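Local coordinates for creatinine amidohydrolase (Nostoc punctiforme PCC 73102, PDB 3NO4), which probably hydrolyses carbon–nitrogen bonds in linear amides, as a metal-dependent, homo-oligomeric member of the creatininase superfamily, at residues E31-Q36 / T74-G79; D110-L115 / S121-I126. All coordinates share one frame; numbering follows the deposited sequence.

Contact 1. Residues E31-Q36 / T74-G79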
ATOM      1  N   GLU A  31       0.203  22.056 -24.968  1.00 24.18           N
ATOM      2  CA  GLU A  31      -0.986  22.882 -24.867  1.00 25.71           C
ATOM      3  C   GLU A  31      -1.612  23.141 -26.247  1.00 26.54           C
ATOM      4  O   GLU A  31      -2.818  22.963 -26.412  1.00 27.20           O
ATOM      5  CB  GLU A  31      -0.648  24.210 -24.167  1.00 26.87           C
ATOM      6  CG  GLU A  31      -1.827  25.129 -23.892  1.00 29.82           C
ATOM      7  CD  GLU A  31      -1.406  26.399 -23.162  1.00 32.67           C
ATOM      8  OE1 GLU A  31      -0.658  27.215 -23.728  1.00 39.11           O
ATOM      9  OE2 GLU A  31      -1.824  26.572 -22.024  1.00 37.47           O
ATOM     10  N   ALA A  32      -0.798  23.501 -27.237  1.00 26.78           N
ATOM     11  CA  ALA A  32      -1.303  23.694 -28.608  1.00 27.83           C
ATOM     12  C   ALA A  32      -1.902  22.387 -29.186  1.00 27.47           C
ATOM     13  O   ALA A  32      -3.006  22.403 -29.733  1.00 27.76           O
ATOM     14  CB  ALA A  32      -0.206  24.260 -29.544  1.00 28.19           C
ATOM     15  N   TYR A  33      -1.205  21.264 -29.002  1.00 27.02           N
ATOM     16  CA  TYR A  33      -1.694  19.931 -29.408  1.00 25.86           C
ATOM     17  C   TYR A  33      -3.049  19.588 -28.807  1.00 26.62           C
ATOM     18  O   TYR A  33      -3.924  19.080 -29.526  1.00 26.80           O
ATOM     19  CB  TYR A  33      -0.672  18.846 -29.056  1.00 25.47           C
ATOM     20  CG  TYR A  33      -1.119  17.419 -29.250  1.00 22.72           C
ATOM     21  CD1 TYR A  33      -1.824  16.731 -28.243  1.00 24.71           C
ATOM     22  CD2 TYR A  33      -0.840  16.745 -30.431  1.00 24.23           C
ATOM     23  CE1 TYR A  33      -2.233  15.417 -28.423  1.00 24.03           C
ATOM     24  CE2 TYR A  33      -1.256  15.431 -30.626  1.00 22.10           C
ATOM     25  CZ  TYR A  33      -1.941  14.772 -29.632  1.00 22.53           C
ATOM     26  OH  TYR A  33      -2.302  13.461 -29.847  1.00 23.57           O
ATOM     27  N   LEU A  34      -3.208  19.848 -27.502  1.00 26.83           N
ATOM     28  CA  LEU A  34      -4.464  19.571 -26.786  1.00 26.84           C
ATOM     29  C   LEU A  34      -5.697  20.335 -27.280  1.00 28.64           C
ATOM     30  O   LEU A  34      -6.806  19.913 -26.982  1.00 28.58           O
ATOM     31  CB  LEU A  34      -4.312  19.753 -25.263  1.00 25.96           C
ATOM     32  CG  LEU A  34      -3.517  18.632 -24.568  1.00 24.63           C
ATOM     33  CD1 LEU A  34      -3.116  19.015 -23.164  1.00 23.52           C
ATOM     34  CD2 LEU A  34      -4.360  17.359 -24.550  1.00 23.14           C
ATOM     35  N   GLN A  35      -5.507  21.432 -28.018  1.00 30.52           N
ATOM     36  CA  GLN A  35      -6.631  22.084 -28.718  1.00 32.24           C
ATOM     37  C   GLN A  35      -7.197  21.195 -29.846  1.00 32.40           C
ATOM     38  O   GLN A  35      -8.376  21.275 -30.124  1.00 32.29           O
ATOM     39  CB  GLN A  35      -6.212  23.447 -29.306  1.00 33.28           C
ATOM     40  CG  GLN A  35      -5.728  24.500 -28.285  1.00 35.15           C
ATOM     41  CD  GLN A  35      -6.812  24.914 -27.264  1.00 39.00           C
ATOM     42  OE1 GLN A  35      -6.642  24.681 -26.077  1.00 40.63           O
ATOM     43  NE2 GLN A  35      -7.922  25.525 -27.732  1.00 38.69           N
ATOM     44  N   GLN A  36      -6.332  20.379 -30.477  1.00 32.64           N
ATOM     45  CA  GLN A  36      -6.677  19.555 -31.645  0.50 32.74           C
ATOM     46  C   GLN A  36      -7.022  18.106 -31.255  1.00 31.57           C
ATOM     47  O   GLN A  36      -7.847  17.482 -31.889  1.00 31.33           O
ATOM     48  CB  GLN A  36      -5.504  19.538 -32.644  0.50 33.46           C
ATOM     49  CG  GLN A  36      -4.924  20.904 -33.012  0.50 34.91           C
ATOM     50  CD  GLN A  36      -5.975  21.815 -33.560  0.50 37.59           C
ATOM     51  OE1 GLN A  36      -7.053  21.365 -33.956  0.50 41.51           O
ATOM     52  NE2 GLN A  36      -5.691  23.111 -33.570  0.50 39.38           N
ATOM     53  N   THR A  74      -0.453   8.971 -37.599  1.00 28.07           N
ATOM     54  CA  THR A  74      -1.765   9.423 -37.126  1.00 28.52           C
ATOM     55  C   THR A  74      -1.794  10.877 -36.653  1.00 28.43           C
ATOM     56  O   THR A  74      -2.875  11.406 -36.494  1.00 30.27           O
ATOM     57  CB  THR A  74      -2.335   8.503 -35.988  1.00 26.78           C
ATOM     58  OG1 THR A  74      -1.400   8.465 -34.920  1.00 24.33           O
ATOM     59  CG2 THR A  74      -2.623   7.096 -36.506  1.00 27.34           C
ATOM     60  N   GLY A  75      -0.646  11.514 -36.430  1.00 27.93           N
ATOM     61  CA  GLY A  75      -0.593  12.775 -35.712  1.00 27.54           C
ATOM     62  C   GLY A  75      -0.678  12.660 -34.183  1.00 26.71           C
ATOM     63  O   GLY A  75      -0.857  13.677 -33.528  1.00 28.26           O
ATOM     64  N   ALA A  76      -0.567  11.461 -33.600  1.00 25.23           N
ATOM     65  CA  ALA A  76      -0.644  11.311 -32.138  1.00 23.62           C
ATOM     66  C   ALA A  76       0.687  11.653 -31.466  1.00 23.69           C
ATOM     67  O   ALA A  76       1.751  11.224 -31.907  1.00 23.12           O
ATOM     68  CB  ALA A  76      -1.058   9.915 -31.752  1.00 22.27           C
ATOM     69  N   ILE A  77       0.606  12.361 -30.345  1.00 23.60           N
ATOM     70  CA  ILE A  77       1.754  12.572 -29.469  1.00 23.31           C
ATOM     71  C   ILE A  77       2.146  11.248 -28.810  1.00 23.02           C
ATOM     72  O   ILE A  77       1.271  10.455 -28.402  1.00 23.17           O
ATOM     73  CB  ILE A  77       1.503  13.710 -28.413  1.00 23.36           C
ATOM     74  CG1 ILE A  77       2.845  14.253 -27.862  1.00 22.79           C
ATOM     75  CG2 ILE A  77       0.576  13.280 -27.259  1.00 21.09           C
ATOM     76  CD1 ILE A  77       2.692  15.575 -27.180  1.00 24.57           C
ATOM     77  N   VAL A  78       3.454  10.986 -28.738  1.00 23.05           N
ATOM     78  CA  VAL A  78       3.957   9.695 -28.233  1.00 22.19           C
ATOM     79  C   VAL A  78       4.739   9.967 -26.969  1.00 22.49           C
ATOM     80  O   VAL A  78       5.768  10.658 -27.007  1.00 22.40           O
ATOM     81  CB  VAL A  78       4.809   8.976 -29.250  1.00 22.73           C
ATOM     82  CG1 VAL A  78       5.424   7.670 -28.652  1.00 20.67           C
ATOM     83  CG2 VAL A  78       4.005   8.718 -30.538  1.00 19.82           C
ATOM     84  N   GLY A  79       4.223   9.448 -25.846  1.00 21.98           N
ATOM     85  CA  GLY A  79       4.901   9.576 -24.571  1.00 22.02           C
ATOM     86  C   GLY A  79       6.141   8.688 -24.448  1.00 22.15           C
ATOM     87  O   GLY A  79       6.406   7.879 -25.315  1.00 21.88           O
TER
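Tyr33, on the helix 27-36, and Ile77, on the short strand 77-78, have the nearest CA atoms of the two segments, 8.1 Å apart. The 74-79 segment leaves its helix at Gly75, whose positive phi of 79° turns the chain toward the strand, and the phenol bridges the gap between the backbones. With CG of Tyr33 anti to its own N (chi1 172°), the ring points toward 74-79. Its OH accepts the amide N-H of Ile77, with OH to N at 3.1 Å and an almost linear angle of 170° at the hydrogen. The same OH also bonds to the carbonyl oxygen of Gly39. The side chain of Ile77 lies over one ring face: its CB stands 3.8 Å above the plane, offset toward the rim, and its CG2 comes within 3.7 Å of Tyr33 CE1. At the edge of the ring, in its plane, Gly75 O approaches Tyr33 CE2 at 3.4 Å. Phe120 touches both Tyr33 and Ile77, and Met20 of strand 20-21 does the same. Accepting from Ile77 and meeting the carbonyl of Gly39, the buried hydroxyl gets bonds of both polarities, and in doing so ties the helix to strands 39-44 and 77-78, while the ring brings apolar surface against the sheet.

Contact 2. Residues D110-L115 / S121-I126; sequences DYVTCL and SKFYFI
Val112 of helix 101-118 meets the rings of Phe123 and Phe125 on strand 122-127, and Leu115 joins it at Phe123, in the returning half of a beta-alpha-beta crossover. The chain leaves strand 77-78, later runs down this helix, and re-enters the parallel sheet beyond strand 39-44. Helix and strand run nearly antiparallel, with axes 149° apart in direction and 10.6 Å apart at their closest approach, and side chains bridge the two backbones. Phe123 buries more surface here than any other residue, 81 of the 208 Å² summed over both sides. Its CB points at the helix, and the two helical residues take different parts of its ring: Val112 sits over a face, Leu115 at the edge. CG1 of Val112, anti to the backbone N (chi1 177°), makes a CH-pi contact, standing 4.1 Å from the centroid of the Phe123 ring and 18° off its normal. Leu115, one helical turn further on, uses its backbone-proximal carbon, with CB lying in the plane of the ring 3.7 Å from Phe123 CE2. Its CD1 adds a looser touch to the same CE2, at 4.0 Å. No hydrogen bond crosses between the two segments; what joins them is apolar packing and the CH-pi contact. Strand 159-164 continues the apolar layer, since Cys160 touches both Val112 and Phe123, while Phe140 of helix 132-150 meets the ring of Phe125. On the helix, Asp110 forms a salt bridge to Arg100 of the second subunit, and Ile97 of that subunit packs on Leu115. The CB of Phe125 points neither toward the helix nor away from it, but the end of its ring comes nearer. There the other methyl of Val112 comes in at the ring edge, CG2 lying 4.3 Å from Phe125 CZ.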
ATOM      1  N   ASP A 110      -0.638   6.949 -11.641  1.00 17.41           N
ATOM      2  CA  ASP A 110       0.074   8.232 -11.599  1.00 17.82           C
ATOM      3  C   ASP A 110       0.196   8.890 -12.972  1.00 18.84           C
ATOM      4  O   ASP A 110      -0.038  10.098 -13.088  1.00 20.22           O
ATOM      5  CB  ASP A 110       1.463   8.060 -10.967  1.00 18.01           C
ATOM      6  CG  ASP A 110       1.416   7.809  -9.442  1.00 19.11           C
ATOM      7  OD1 ASP A 110       0.317   7.932  -8.831  1.00 18.34           O
ATOM      8  OD2 ASP A 110       2.485   7.489  -8.849  1.00 21.12           O
ATOM      9  N   TYR A 111       0.580   8.125 -14.002  1.00 18.29           N
ATOM     10  CA  TYR A 111       0.735   8.673 -15.359  1.00 18.97           C
ATOM     11  C   TYR A 111      -0.593   9.249 -15.850  1.00 19.38           C
ATOM     12  O   TYR A 111      -0.642  10.410 -16.281  1.00 19.52           O
ATOM     13  CB  TYR A 111       1.133   7.581 -16.375  1.00 19.29           C
ATOM     14  CG  TYR A 111       2.592   7.228 -16.508  1.00 17.98           C
ATOM     15  CD1 TYR A 111       3.408   7.018 -15.384  1.00 20.22           C
ATOM     16  CD2 TYR A 111       3.144   7.030 -17.759  1.00 20.18           C
ATOM     17  CE1 TYR A 111       4.762   6.650 -15.520  1.00 19.34           C
ATOM     18  CE2 TYR A 111       4.494   6.665 -17.920  1.00 22.05           C
ATOM     19  CZ  TYR A 111       5.285   6.436 -16.808  1.00 20.75           C
ATOM     20  OH  TYR A 111       6.622   6.076 -16.985  1.00 21.71           O
ATOM     21  N   VAL A 112      -1.658   8.421 -15.760  1.00 18.62           N
ATOM     22  CA  VAL A 112      -2.957   8.766 -16.302  1.00 18.71           C
ATOM     23  C   VAL A 112      -3.583   9.915 -15.533  1.00 19.46           C
ATOM     24  O   VAL A 112      -4.161  10.816 -16.146  1.00 20.46           O
ATOM     25  CB  VAL A 112      -3.932   7.543 -16.430  1.00 19.05           C
ATOM     26  CG1 VAL A 112      -5.294   8.006 -16.926  1.00 16.49           C
ATOM     27  CG2 VAL A 112      -3.326   6.471 -17.365  1.00 20.11           C
ATOM     28  N   THR A 113      -3.432   9.932 -14.204  1.00 20.15           N
ATOM     29  CA  THR A 113      -3.978  11.048 -13.400  1.00 20.02           C
ATOM     30  C   THR A 113      -3.365  12.398 -13.778  1.00 21.07           C
ATOM     31  O   THR A 113      -4.110  13.376 -13.942  1.00 21.14           O
ATOM     32  CB  THR A 113      -3.910  10.788 -11.880  1.00 19.96           C
ATOM     33  OG1 THR A 113      -4.517   9.519 -11.621  1.00 20.51           O
ATOM     34  CG2 THR A 113      -4.685  11.887 -11.097  1.00 19.49           C
ATOM     35  N   CYS A 114      -2.026  12.444 -13.915  1.00 20.35           N
ATOM     36  CA  CYS A 114      -1.330  13.681 -14.270  1.00 20.66           C
ATOM     37  C   CYS A 114      -1.850  14.193 -15.617  1.00 20.34           C
ATOM     38  O   CYS A 114      -2.246  15.347 -15.724  1.00 20.70           O
ATOM     39  CB  CYS A 114       0.184  13.464 -14.354  1.00 20.19           C
ATOM     40  SG  CYS A 114       1.009  13.148 -12.802  1.00 22.95           S
ATOM     41  N   LEU A 115      -1.873  13.317 -16.614  1.00 19.49           N
ATOM     42  CA  LEU A 115      -2.262  13.681 -17.984  1.00 20.07           C
ATOM     43  C   LEU A 115      -3.746  13.953 -18.148  1.00 20.86           C
ATOM     44  O   LEU A 115      -4.122  14.878 -18.897  1.00 21.14           O
ATOM     45  CB  LEU A 115      -1.764  12.649 -19.020  1.00 18.97           C
ATOM     46  CG  LEU A 115      -0.239  12.617 -19.144  1.00 18.79           C
ATOM     47  CD1 LEU A 115       0.281  11.274 -19.651  1.00 17.51           C
ATOM     48  CD2 LEU A 115       0.273  13.814 -19.979  1.00 21.66           C
ATOM     49  N   SER A 121      -7.574  12.424 -22.675  1.00 22.23           N
ATOM     50  CA  SER A 121      -8.633  11.479 -22.354  1.00 22.58           C
ATOM     51  C   SER A 121      -8.655  10.159 -23.168  1.00 22.70           C
ATOM     52  O   SER A 121      -9.425   9.260 -22.840  1.00 22.22           O
ATOM     53  CB  SER A 121      -9.978  12.211 -22.451  1.00 23.46           C
ATOM     54  OG  SER A 121     -10.289  12.493 -23.785  1.00 23.38           O
ATOM     55  N   LYS A 122      -7.814  10.044 -24.187  1.00 22.61           N
ATOM     56  CA  LYS A 122      -7.683   8.820 -24.951  1.00 23.21           C
ATOM     57  C   LYS A 122      -6.252   8.331 -24.807  1.00 22.73           C
ATOM     58  O   LYS A 122      -5.349   8.892 -25.431  1.00 23.70           O
ATOM     59  CB  LYS A 122      -8.057   9.100 -26.404  1.00 23.77           C
ATOM     60  CG  LYS A 122      -9.539   9.496 -26.606  1.00 23.31           C
ATOM     61  CD  LYS A 122     -10.445   8.271 -26.761  1.00 24.81           C
ATOM     62  CE  LYS A 122     -11.834   8.643 -27.306  1.00 26.46           C
ATOM     63  NZ  LYS A 122     -12.672   7.426 -27.564  1.00 24.50           N
ATOM     64  N   PHE A 123      -6.061   7.302 -23.969  1.00 21.51           N
ATOM     65  CA  PHE A 123      -4.756   6.707 -23.689  1.00 20.63           C
ATOM     66  C   PHE A 123      -4.615   5.345 -24.384  1.00 20.35           C
ATOM     67  O   PHE A 123      -5.301   4.363 -24.001  1.00 19.69           O
ATOM     68  CB  PHE A 123      -4.554   6.546 -22.188  1.00 20.35           C
ATOM     69  CG  PHE A 123      -4.506   7.822 -21.461  1.00 20.15           C
ATOM     70  CD1 PHE A 123      -5.697   8.489 -21.103  1.00 21.89           C
ATOM     71  CD2 PHE A 123      -3.301   8.387 -21.102  1.00 21.54           C
ATOM     72  CE1 PHE A 123      -5.663   9.681 -20.418  1.00 18.70           C
ATOM     73  CE2 PHE A 123      -3.261   9.600 -20.429  1.00 21.24           C
ATOM     74  CZ  PHE A 123      -4.443  10.238 -20.069  1.00 21.84           C
ATOM     75  N   TYR A 124      -3.781   5.301 -25.417  1.00 20.09           N
ATOM     76  CA  TYR A 124      -3.572   4.099 -26.275  1.00 21.00           C
ATOM     77  C   TYR A 124      -2.192   3.517 -25.969  1.00 21.07           C
ATOM     78  O   TYR A 124      -1.158   4.151 -26.292  1.00 21.41           O
ATOM     79  CB  TYR A 124      -3.688   4.510 -27.745  1.00 21.58           C
ATOM     80  CG  TYR A 124      -3.862   3.391 -28.727  1.00 21.54           C
ATOM     81  CD1 TYR A 124      -5.051   2.693 -28.800  1.00 23.53           C
ATOM     82  CD2 TYR A 124      -2.842   3.044 -29.623  1.00 19.48           C
ATOM     83  CE1 TYR A 124      -5.240   1.680 -29.734  1.00 23.10           C
ATOM     84  CE2 TYR A 124      -3.028   2.032 -30.564  1.00 22.34           C
ATOM     85  CZ  TYR A 124      -4.231   1.351 -30.597  1.00 22.24           C
ATOM     86  OH  TYR A 124      -4.437   0.358 -31.501  1.00 26.72           O
ATOM     87  N   PHE A 125      -2.171   2.422 -25.209  1.00 20.61           N
ATOM     88  CA  PHE A 125      -0.938   1.761 -24.793  1.00 20.08           C
ATOM     89  C   PHE A 125      -0.599   0.721 -25.849  1.00 20.16           C
ATOM     90  O   PHE A 125      -1.339  -0.258 -25.990  1.00 18.80           O
ATOM     91  CB  PHE A 125      -1.066   1.061 -23.451  1.00 20.00           C
ATOM     92  CG  PHE A 125      -1.188   2.013 -22.298  1.00 19.91           C
ATOM     93  CD1 PHE A 125      -2.401   2.621 -22.011  1.00 19.06           C
ATOM     94  CD2 PHE A 125      -0.066   2.372 -21.560  1.00 21.83           C
ATOM     95  CE1 PHE A 125      -2.498   3.565 -20.896  1.00 21.30           C
ATOM     96  CE2 PHE A 125      -0.166   3.292 -20.482  1.00 20.59           C
ATOM     97  CZ  PHE A 125      -1.390   3.870 -20.177  1.00 18.47           C
ATOM     98  N   ILE A 126       0.531   0.907 -26.539  1.00 19.73           N
ATOM     99  CA  ILE A 126       0.977  -0.058 -27.550  1.00 20.40           C
ATOM    100  C   ILE A 126       1.965  -0.914 -26.833  1.00 20.49           C
ATOM    101  O   ILE A 126       3.044  -0.451 -26.435  1.00 18.65           O
ATOM    102  CB  ILE A 126       1.589   0.585 -28.755  1.00 21.26           C
ATOM    103  CG1 ILE A 126       0.505   1.329 -29.553  1.00 21.69           C
ATOM    104  CG2 ILE A 126       2.263  -0.464 -29.640  1.00 22.57           C
ATOM    105  CD1 ILE A 126       1.072   2.226 -30.706  1.00 20.77           C
TER

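Contact 1 and contact 2 lie in series along the chain, on strands of the same parallel sheet separated by strand 39-44. Their centres are 13 Å apart and their nearest atoms about 6 Å, so they do not touch directly. Other residues join them: Ile40 meets both Ile77 and Phe123, and Phe120, already met in contact 1, also touches Leu115 in contact 2. Both also reach the second subunit, where Pro94 packs on Leu34 and Thr103 hydrogen-bonds to Asp110. The nickel ligands His50, Asp59 and Glu191 belong to neither contact; His50 and Asp59 come from the part of the chain between 31-36 and 74-79.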